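PDB 1VPV: fatty acid-binding protein TM_1468 from Thermotoga maritima, which binds long-chain fatty acids such as palmitate and may play a role in lipid transport or fatty acid metabolism. Local coordinates for residues K16-S21 with L88-E93; F27-K32 with D270-P275; D162-M165 with D169-A172. All coordinates share one frame; numbering follows the deposited sequence.

Contact 1 (K16-S21 with L88-E93); sequences KILVDS and LKYKEE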
# COMPACT_ATOMS: atom_id res chain seq x y z
N LYS A 16 18.88 2.78 -4.10
CA LYS A 16 17.59 3.48 -4.18
C LYS A 16 16.47 2.50 -3.95
O LYS A 16 16.53 1.37 -4.45
CB LYS A 16 17.37 4.07 -5.57
CG LYS A 16 16.17 5.00 -5.64
CD LYS A 16 16.56 6.41 -5.15
CE LYS A 16 15.37 7.18 -4.68
NZ LYS A 16 15.83 8.50 -4.20
N ILE A 17 15.44 2.92 -3.23
CA ILE A 17 14.25 2.11 -3.08
C ILE A 17 13.12 2.84 -3.81
O ILE A 17 12.89 4.02 -3.61
CB ILE A 17 13.88 1.89 -1.61
CG1 ILE A 17 14.95 1.04 -0.94
CG2 ILE A 17 12.51 1.23 -1.48
CD1 ILE A 17 14.83 0.96 0.60
N LEU A 18 12.43 2.12 -4.68
CA LEU A 18 11.29 2.67 -5.39
C LEU A 18 10.04 1.87 -5.04
O LEU A 18 10.05 0.64 -5.09
CB LEU A 18 11.55 2.59 -6.89
CG LEU A 18 10.44 3.13 -7.78
CD1 LEU A 18 10.34 4.62 -7.66
CD2 LEU A 18 10.76 2.71 -9.22
N VAL A 19 8.97 2.55 -4.64
CA VAL A 19 7.64 1.89 -4.59
C VAL A 19 6.78 2.59 -5.64
O VAL A 19 7.14 3.64 -6.15
CB VAL A 19 6.98 1.95 -3.20
CG1 VAL A 19 7.90 1.30 -2.12
CG2 VAL A 19 6.63 3.40 -2.81
N ASP A 20 5.64 2.00 -5.96
CA ASP A 20 4.68 2.62 -6.83
C ASP A 20 3.67 3.41 -6.01
O ASP A 20 3.62 3.27 -4.78
CB ASP A 20 4.03 1.57 -7.72
CG ASP A 20 3.15 0.60 -6.94
OD1 ASP A 20 2.09 1.04 -6.40
OD2 ASP A 20 3.52 -0.59 -6.93
N SER A 21 2.88 4.27 -6.67
CA SER A 21 1.99 5.19 -5.96
C SER A 21 0.91 4.47 -5.13
O SER A 21 0.38 5.04 -4.18
CB SER A 21 1.31 6.13 -6.94
OG SER A 21 0.57 5.39 -7.87
N LEU A 88 17.27 4.98 -14.92
CA LEU A 88 18.35 5.74 -15.51
C LEU A 88 18.66 7.00 -14.72
O LEU A 88 19.83 7.36 -14.59
CB LEU A 88 18.04 6.13 -16.94
CG LEU A 88 17.98 4.94 -17.88
CD1 LEU A 88 17.49 5.42 -19.24
CD2 LEU A 88 19.36 4.24 -18.01
N LYS A 89 17.63 7.67 -14.20
CA LYS A 89 17.86 8.83 -13.36
C LYS A 89 18.64 8.44 -12.11
O LYS A 89 19.56 9.15 -11.70
CB LYS A 89 16.55 9.52 -12.99
CG LYS A 89 16.68 10.63 -11.94
CD LYS A 89 15.28 11.19 -11.63
CE LYS A 89 14.96 11.24 -10.14
NZ LYS A 89 15.76 12.28 -9.44
N TYR A 90 18.30 7.30 -11.51
CA TYR A 90 19.03 6.80 -10.35
C TYR A 90 20.48 6.48 -10.70
O TYR A 90 21.37 6.77 -9.92
CB TYR A 90 18.34 5.58 -9.73
CG TYR A 90 16.89 5.83 -9.37
CD1 TYR A 90 16.45 7.07 -8.92
CD2 TYR A 90 15.96 4.82 -9.47
CE1 TYR A 90 15.10 7.27 -8.57
CE2 TYR A 90 14.63 5.02 -9.14
CZ TYR A 90 14.21 6.23 -8.70
OH TYR A 90 12.87 6.38 -8.40
N LYS A 91 20.70 5.94 -11.89
CA LYS A 91 22.03 5.65 -12.37
C LYS A 91 22.91 6.88 -12.50
O LYS A 91 24.05 6.90 -12.03
CB LYS A 91 21.93 4.98 -13.73
CG LYS A 91 23.25 4.60 -14.38
CD LYS A 91 22.98 3.64 -15.52
CE LYS A 91 24.09 3.67 -16.56
NZ LYS A 91 25.40 3.45 -15.91
N GLU A 92 22.38 7.91 -13.15
CA GLU A 92 23.11 9.15 -13.34
C GLU A 92 23.30 9.88 -12.00
O GLU A 92 24.22 10.69 -11.88
CB GLU A 92 22.41 10.06 -14.36
N GLU A 93 22.47 9.59 -11.01
CA GLU A 93 22.71 10.08 -9.64
C GLU A 93 23.63 9.17 -8.80
O GLU A 93 23.72 9.34 -7.59
CB GLU A 93 21.40 10.26 -8.87
CG GLU A 93 20.43 11.30 -9.40
CD GLU A 93 19.12 11.24 -8.67
OE1 GLU A 93 18.95 10.33 -7.82
OE2 GLU A 93 18.24 12.09 -8.95

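Contact 2 (F27-K32 with D270-P275); sequences FSWMEK and DEIISP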
# COMPACT_ATOMS: atom_id res chain seq x y z
N PHE A 27 4.43 10.57 3.75
CA PHE A 27 5.21 11.60 3.04
C PHE A 27 6.63 11.69 3.58
O PHE A 27 7.56 11.80 2.79
CB PHE A 27 4.49 12.98 3.06
CG PHE A 27 3.16 12.94 2.37
CD1 PHE A 27 3.08 12.65 1.01
CD2 PHE A 27 1.98 13.09 3.08
CE1 PHE A 27 1.84 12.54 0.36
CE2 PHE A 27 0.73 13.00 2.44
CZ PHE A 27 0.67 12.72 1.08
N SER A 28 6.79 11.62 4.91
CA SER A 28 8.08 11.90 5.53
C SER A 28 9.10 10.80 5.30
O SER A 28 10.30 11.03 5.39
CB SER A 28 7.92 12.15 7.03
OG SER A 28 7.14 11.14 7.64
N TRP A 29 8.64 9.60 4.99
CA TRP A 29 9.53 8.47 4.81
C TRP A 29 10.26 8.57 3.51
O TRP A 29 11.24 7.85 3.30
CB TRP A 29 8.77 7.18 4.80
CG TRP A 29 8.25 6.78 6.14
CD1 TRP A 29 8.07 7.56 7.23
CD2 TRP A 29 7.81 5.48 6.49
NE1 TRP A 29 7.55 6.83 8.26
CE2 TRP A 29 7.38 5.54 7.83
CE3 TRP A 29 7.74 4.25 5.80
CZ2 TRP A 29 6.89 4.43 8.51
CZ3 TRP A 29 7.26 3.14 6.45
CH2 TRP A 29 6.83 3.24 7.81
N MSE A 30 9.80 9.42 2.61
CA MSE A 30 10.43 9.46 1.28
C MSE A 30 11.87 9.93 1.40
O MSE A 30 12.79 9.26 0.92
CB MSE A 30 9.64 10.34 0.34
CG MSE A 30 8.31 9.75 0.04
SE MSE A 30 7.39 10.57 -1.47
CE MSE A 30 6.93 12.25 -0.60
N GLU A 31 12.06 11.04 2.10
CA GLU A 31 13.38 11.58 2.36
C GLU A 31 14.11 10.77 3.46
O GLU A 31 15.30 10.51 3.37
CB GLU A 31 13.27 13.07 2.73
CG GLU A 31 14.16 13.98 1.90
N LYS A 32 13.38 10.37 4.48
CA LYS A 32 13.96 9.77 5.66
C LYS A 32 14.57 8.37 5.36
O LYS A 32 15.63 8.05 5.88
CB LYS A 32 12.87 9.70 6.74
CG LYS A 32 13.25 9.04 8.05
CD LYS A 32 12.17 9.36 9.11
CE LYS A 32 11.99 8.26 10.15
NZ LYS A 32 13.24 7.91 10.86
N ASP A 270 5.59 1.53 16.83
CA ASP A 270 5.66 2.71 15.97
C ASP A 270 4.40 2.78 15.16
O ASP A 270 3.86 1.75 14.75
CB ASP A 270 6.88 2.65 15.03
CG ASP A 270 7.16 4.00 14.32
OD1 ASP A 270 7.94 4.79 14.87
OD2 ASP A 270 6.65 4.27 13.21
N GLU A 271 3.92 3.99 14.92
CA GLU A 271 2.79 4.19 14.06
C GLU A 271 2.85 5.50 13.33
O GLU A 271 3.38 6.48 13.83
CB GLU A 271 1.48 4.09 14.84
CG GLU A 271 1.29 5.15 15.86
CD GLU A 271 -0.19 5.45 16.15
OE1 GLU A 271 -1.07 4.77 15.57
OE2 GLU A 271 -0.48 6.34 16.98
N ILE A 272 2.29 5.52 12.14
CA ILE A 272 2.15 6.75 11.40
C ILE A 272 0.89 6.62 10.53
O ILE A 272 0.45 5.51 10.25
CB ILE A 272 3.42 7.03 10.57
CG1 ILE A 272 3.32 8.36 9.87
CG2 ILE A 272 3.68 5.90 9.54
CD1 ILE A 272 4.65 8.88 9.40
N ILE A 273 0.29 7.74 10.17
CA ILE A 273 -0.89 7.77 9.34
C ILE A 273 -0.49 8.21 7.93
O ILE A 273 0.28 9.14 7.77
CB ILE A 273 -1.97 8.72 9.94
CG1 ILE A 273 -2.58 8.06 11.19
CG2 ILE A 273 -3.08 9.03 8.94
CD1 ILE A 273 -3.41 9.00 12.03
N SER A 274 -1.04 7.54 6.92
CA SER A 274 -0.81 7.89 5.52
C SER A 274 -2.10 7.93 4.70
O SER A 274 -2.83 6.93 4.60
CB SER A 274 0.13 6.87 4.88
OG SER A 274 0.51 7.27 3.59
N PRO A 275 -2.38 9.07 4.08
CA PRO A 275 -3.57 9.12 3.24
C PRO A 275 -3.43 8.22 2.00
O PRO A 275 -2.36 8.13 1.42
CB PRO A 275 -3.65 10.58 2.83
CG PRO A 275 -2.30 11.10 2.98
CD PRO A 275 -1.66 10.35 4.09
O HOH W 1 2.00 10.55 5.97

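Contact 3 (D162-M165 with D169-A172); sequences DERM and DFKA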
# COMPACT_ATOMS: atom_id res chain seq x y z
N ASP A 162 11.61 -12.22 1.89
CA ASP A 162 10.87 -13.42 1.50
C ASP A 162 10.45 -14.23 2.74
O ASP A 162 9.29 -14.63 2.84
CB ASP A 162 11.69 -14.30 0.55
CG ASP A 162 10.84 -15.32 -0.20
OD1 ASP A 162 9.94 -14.89 -0.96
OD2 ASP A 162 11.06 -16.54 -0.04
N GLU A 163 11.37 -14.47 3.66
CA GLU A 163 11.02 -15.22 4.86
C GLU A 163 9.89 -14.54 5.62
O GLU A 163 8.95 -15.19 6.04
CB GLU A 163 12.20 -15.34 5.81
CG GLU A 163 13.33 -16.18 5.31
CD GLU A 163 14.65 -15.85 6.00
OE1 GLU A 163 14.65 -15.68 7.25
OE2 GLU A 163 15.68 -15.76 5.28
N ARG A 164 9.98 -13.24 5.81
CA ARG A 164 8.98 -12.54 6.58
C ARG A 164 7.61 -12.45 5.91
O ARG A 164 6.59 -12.69 6.57
CB ARG A 164 9.52 -11.19 7.05
CG ARG A 164 10.59 -11.44 8.12
CD ARG A 164 11.01 -10.25 8.86
NE ARG A 164 9.89 -9.65 9.56
CZ ARG A 164 9.86 -8.40 9.99
NH1 ARG A 164 10.91 -7.59 9.83
NH2 ARG A 164 8.78 -7.97 10.61
N MSE A 165 7.60 -12.18 4.61
CA MSE A 165 6.39 -12.27 3.80
C MSE A 165 5.79 -13.65 3.87
O MSE A 165 4.60 -13.78 4.00
CB MSE A 165 6.66 -11.93 2.34
CG MSE A 165 6.64 -10.43 2.07
SE MSE A 165 7.60 -9.91 0.39
CE MSE A 165 7.72 -7.85 0.65
N ASP A 169 4.20 -11.66 8.02
CA ASP A 169 4.55 -10.58 8.94
C ASP A 169 4.11 -9.22 8.44
O ASP A 169 4.16 -8.24 9.20
CB ASP A 169 6.07 -10.51 9.09
CG ASP A 169 6.65 -11.65 9.92
OD1 ASP A 169 5.90 -12.26 10.69
OD2 ASP A 169 7.87 -11.90 9.79
N PHE A 170 3.78 -9.12 7.16
CA PHE A 170 3.17 -7.89 6.60
C PHE A 170 1.73 -8.17 6.15
O PHE A 170 1.50 -9.06 5.35
CB PHE A 170 3.99 -7.35 5.44
CG PHE A 170 5.47 -7.28 5.73
CD1 PHE A 170 5.97 -6.31 6.58
CD2 PHE A 170 6.35 -8.17 5.16
CE1 PHE A 170 7.30 -6.24 6.84
CE2 PHE A 170 7.70 -8.10 5.42
CZ PHE A 170 8.17 -7.15 6.24
N LYS A 171 0.79 -7.42 6.70
CA LYS A 171 -0.64 -7.62 6.46
C LYS A 171 -1.29 -6.33 6.01
O LYS A 171 -0.84 -5.23 6.35
CB LYS A 171 -1.30 -8.08 7.76
CG LYS A 171 -0.60 -9.28 8.37
CD LYS A 171 -1.31 -9.74 9.57
CE LYS A 171 -0.63 -10.94 10.16
NZ LYS A 171 -0.76 -12.09 9.22
N ALA A 172 -2.33 -6.48 5.19
CA ALA A 172 -3.18 -5.35 4.77
C ALA A 172 -4.64 -5.72 5.06
O ALA A 172 -5.14 -6.75 4.57
CB ALA A 172 -2.97 -5.07 3.31
O HOH W 2 3.58 -10.77 4.50

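Contact 1 (K16-S21 with L88-E93)
Lys16 lays its aliphatic chain across the face of the Tyr90 ring, a lysine that uses its methylenes here while its amine is engaged elsewhere. The CG of Lys16 stands 3.6 Å from the centroid of the Tyr90 ring, almost exactly on the ring normal, which makes a CH-pi contact over the middle of the face. One carbon further on, Lys16 CD lies 3.8 Å from Tyr90 CE1, so the chain leaves the centre towards one side of the ring. The bend at chi2 (83°) allows this: it carries the amine past the ring instead of into it. Leu18, the next residue on this side of the strand, meets the same aromatic group at its edge, with CD1 3.2 Å from Tyr90 OH and 4.3 Å from Tyr90 CZ.

The polar ends find partners a shell further out. Tyr90 OH is hydrogen-bonded to Asp36 OD2 and Lys16 NZ makes a salt bridge with Asp34 OD1, so both termini are held by the segment that leads into and begins strand 35-43. Glu93 OE1 lies 5.1 Å from Lys16 NZ, not in contact, and any pull on that amine is probably shared with Lys89, whose NZ makes a salt bridge with Glu93 OE2.

Ile17 points away and packs on helix 138-149, so helices lie against both faces of strand 15-20. This is the layered alpha/beta build of the DegV fold: a central strand, paired in parallel with 35-43 and 97-102, with the end of helix 80-92 laid on one face, where Tyr90 reaches Lys16 and Leu18.

Contact 2 (F27-K32 with D270-P275)
Ile272 is the first residue of segment 270-275 to touch segment 27-32, and both its branches take part. Its CG2 lies 3.7 Å from Trp29 CZ2 on the benzo part of the indole, while CD1, at the end of the longer branch, reaches 3.7 Å from Trp29 NE1 and 3.8 Å from Ser28 OG. With CG1 anti to the backbone N (chi1 -176°), that branch extends towards the pyrrole part of the ring, and the isoleucine and tryptophan run past each other in opposite directions. Elsewhere Trp29 touches Ile245 of the adjacent strand and stacks edge-to-face with Tyr33.

Ile273 turns its side chain to helix 252-263 and contributes its carbonyl: a water donates to Ile273 O at 2.9 Å and accepts from Phe27 N at a longer 3.3 Å, bridging the two backbones. Ser274 follows, its OG hydrogen-bonded to Asp24 O just upstream of the helix.

Pro275 closes the series. Its CG approaches Phe27 CE2 at 3.6 Å, coming obliquely to the phenyl ring, which also touches Pro56 and Ile59.

Across the two segments the chemistry is mostly apolar, with one water as the polar bridge. Such a contact probably owes most to the fit of the side chains and to partial withdrawal of hydrocarbon from solvent, and the water joins the backbones without any direct bond between them.

Contact 3 (D162-M165 with D169-A172)
The guanidinium of Arg164 has Phe170 CZ over one face and Asp169 OD2 at its edge, so successive residues of the second segment meet the same flat group in two different ways. Arg164 NE donates to Asp169 OD2 at 3.0 Å in a fairly straight bond (159° at the hydrogen) that is also a salt bridge. The oxygen lies practically in the guanidinium plane, but the two planes are turned 58° apart, and NE reaches the anti side of OD2 from out of the carboxylate plane. It is therefore a single-point link, not a flat two-pronged pairing. The bend at chi3 (60°) of Arg164 turns the chain so that NE faces the aspartate.

The Phe170 ring is bordered in turn by the helix: Met165 CG comes to its edge, 3.8 Å from CD2, and Arg164 CB approaches CE2 obliquely at 3.9 Å. The backbones are joined as well. Asp169 N donates an almost straight hydrogen bond to Arg164 O, 3.0 Å away, and a water accepts from Phe170 N at 3.1 Å while donating to Met165 O at 3.2 Å.

Further charges complete a small network: Arg164 NH2 makes a salt bridge with Glu294 OE2 and Asp169 OD1 another with Arg298 NH2. A leucine in place of Arg164 would probably leave Glu294 and one oxygen of Asp169 without their positive mate and the aspartate freer to turn.

The contact closes the short turn between helix 154-166 and strand 170-176. That strand runs between 201-208 and 289-295 in its sheet, and helix 138-149 packs against the same group of side chains, touching Arg164, Met165 and Phe170.

The three contacts sit at different places in one alpha/beta chain, and none touches another. Contact 1 belongs to the sheet built around strand 15-20, whereas contacts 2 and 3 both reach the other sheet, through strands 267-275 and 170-176. Contact 2 ties the two halves: the chain runs from strand 15-20 into helix 29-32, which packs on that second sheet. The centres of contacts 1 and 2, and of contacts 2 and 3, are about 19 Å apart; those of contacts 1 and 3, about 24 Å. None includes the palmitate-binding Thr75 or Ser108, yet the side chain of Phe170 lies about 9 Å from the bound palmitate, that of Ile272 about 11 Å, and Ala172 touches it.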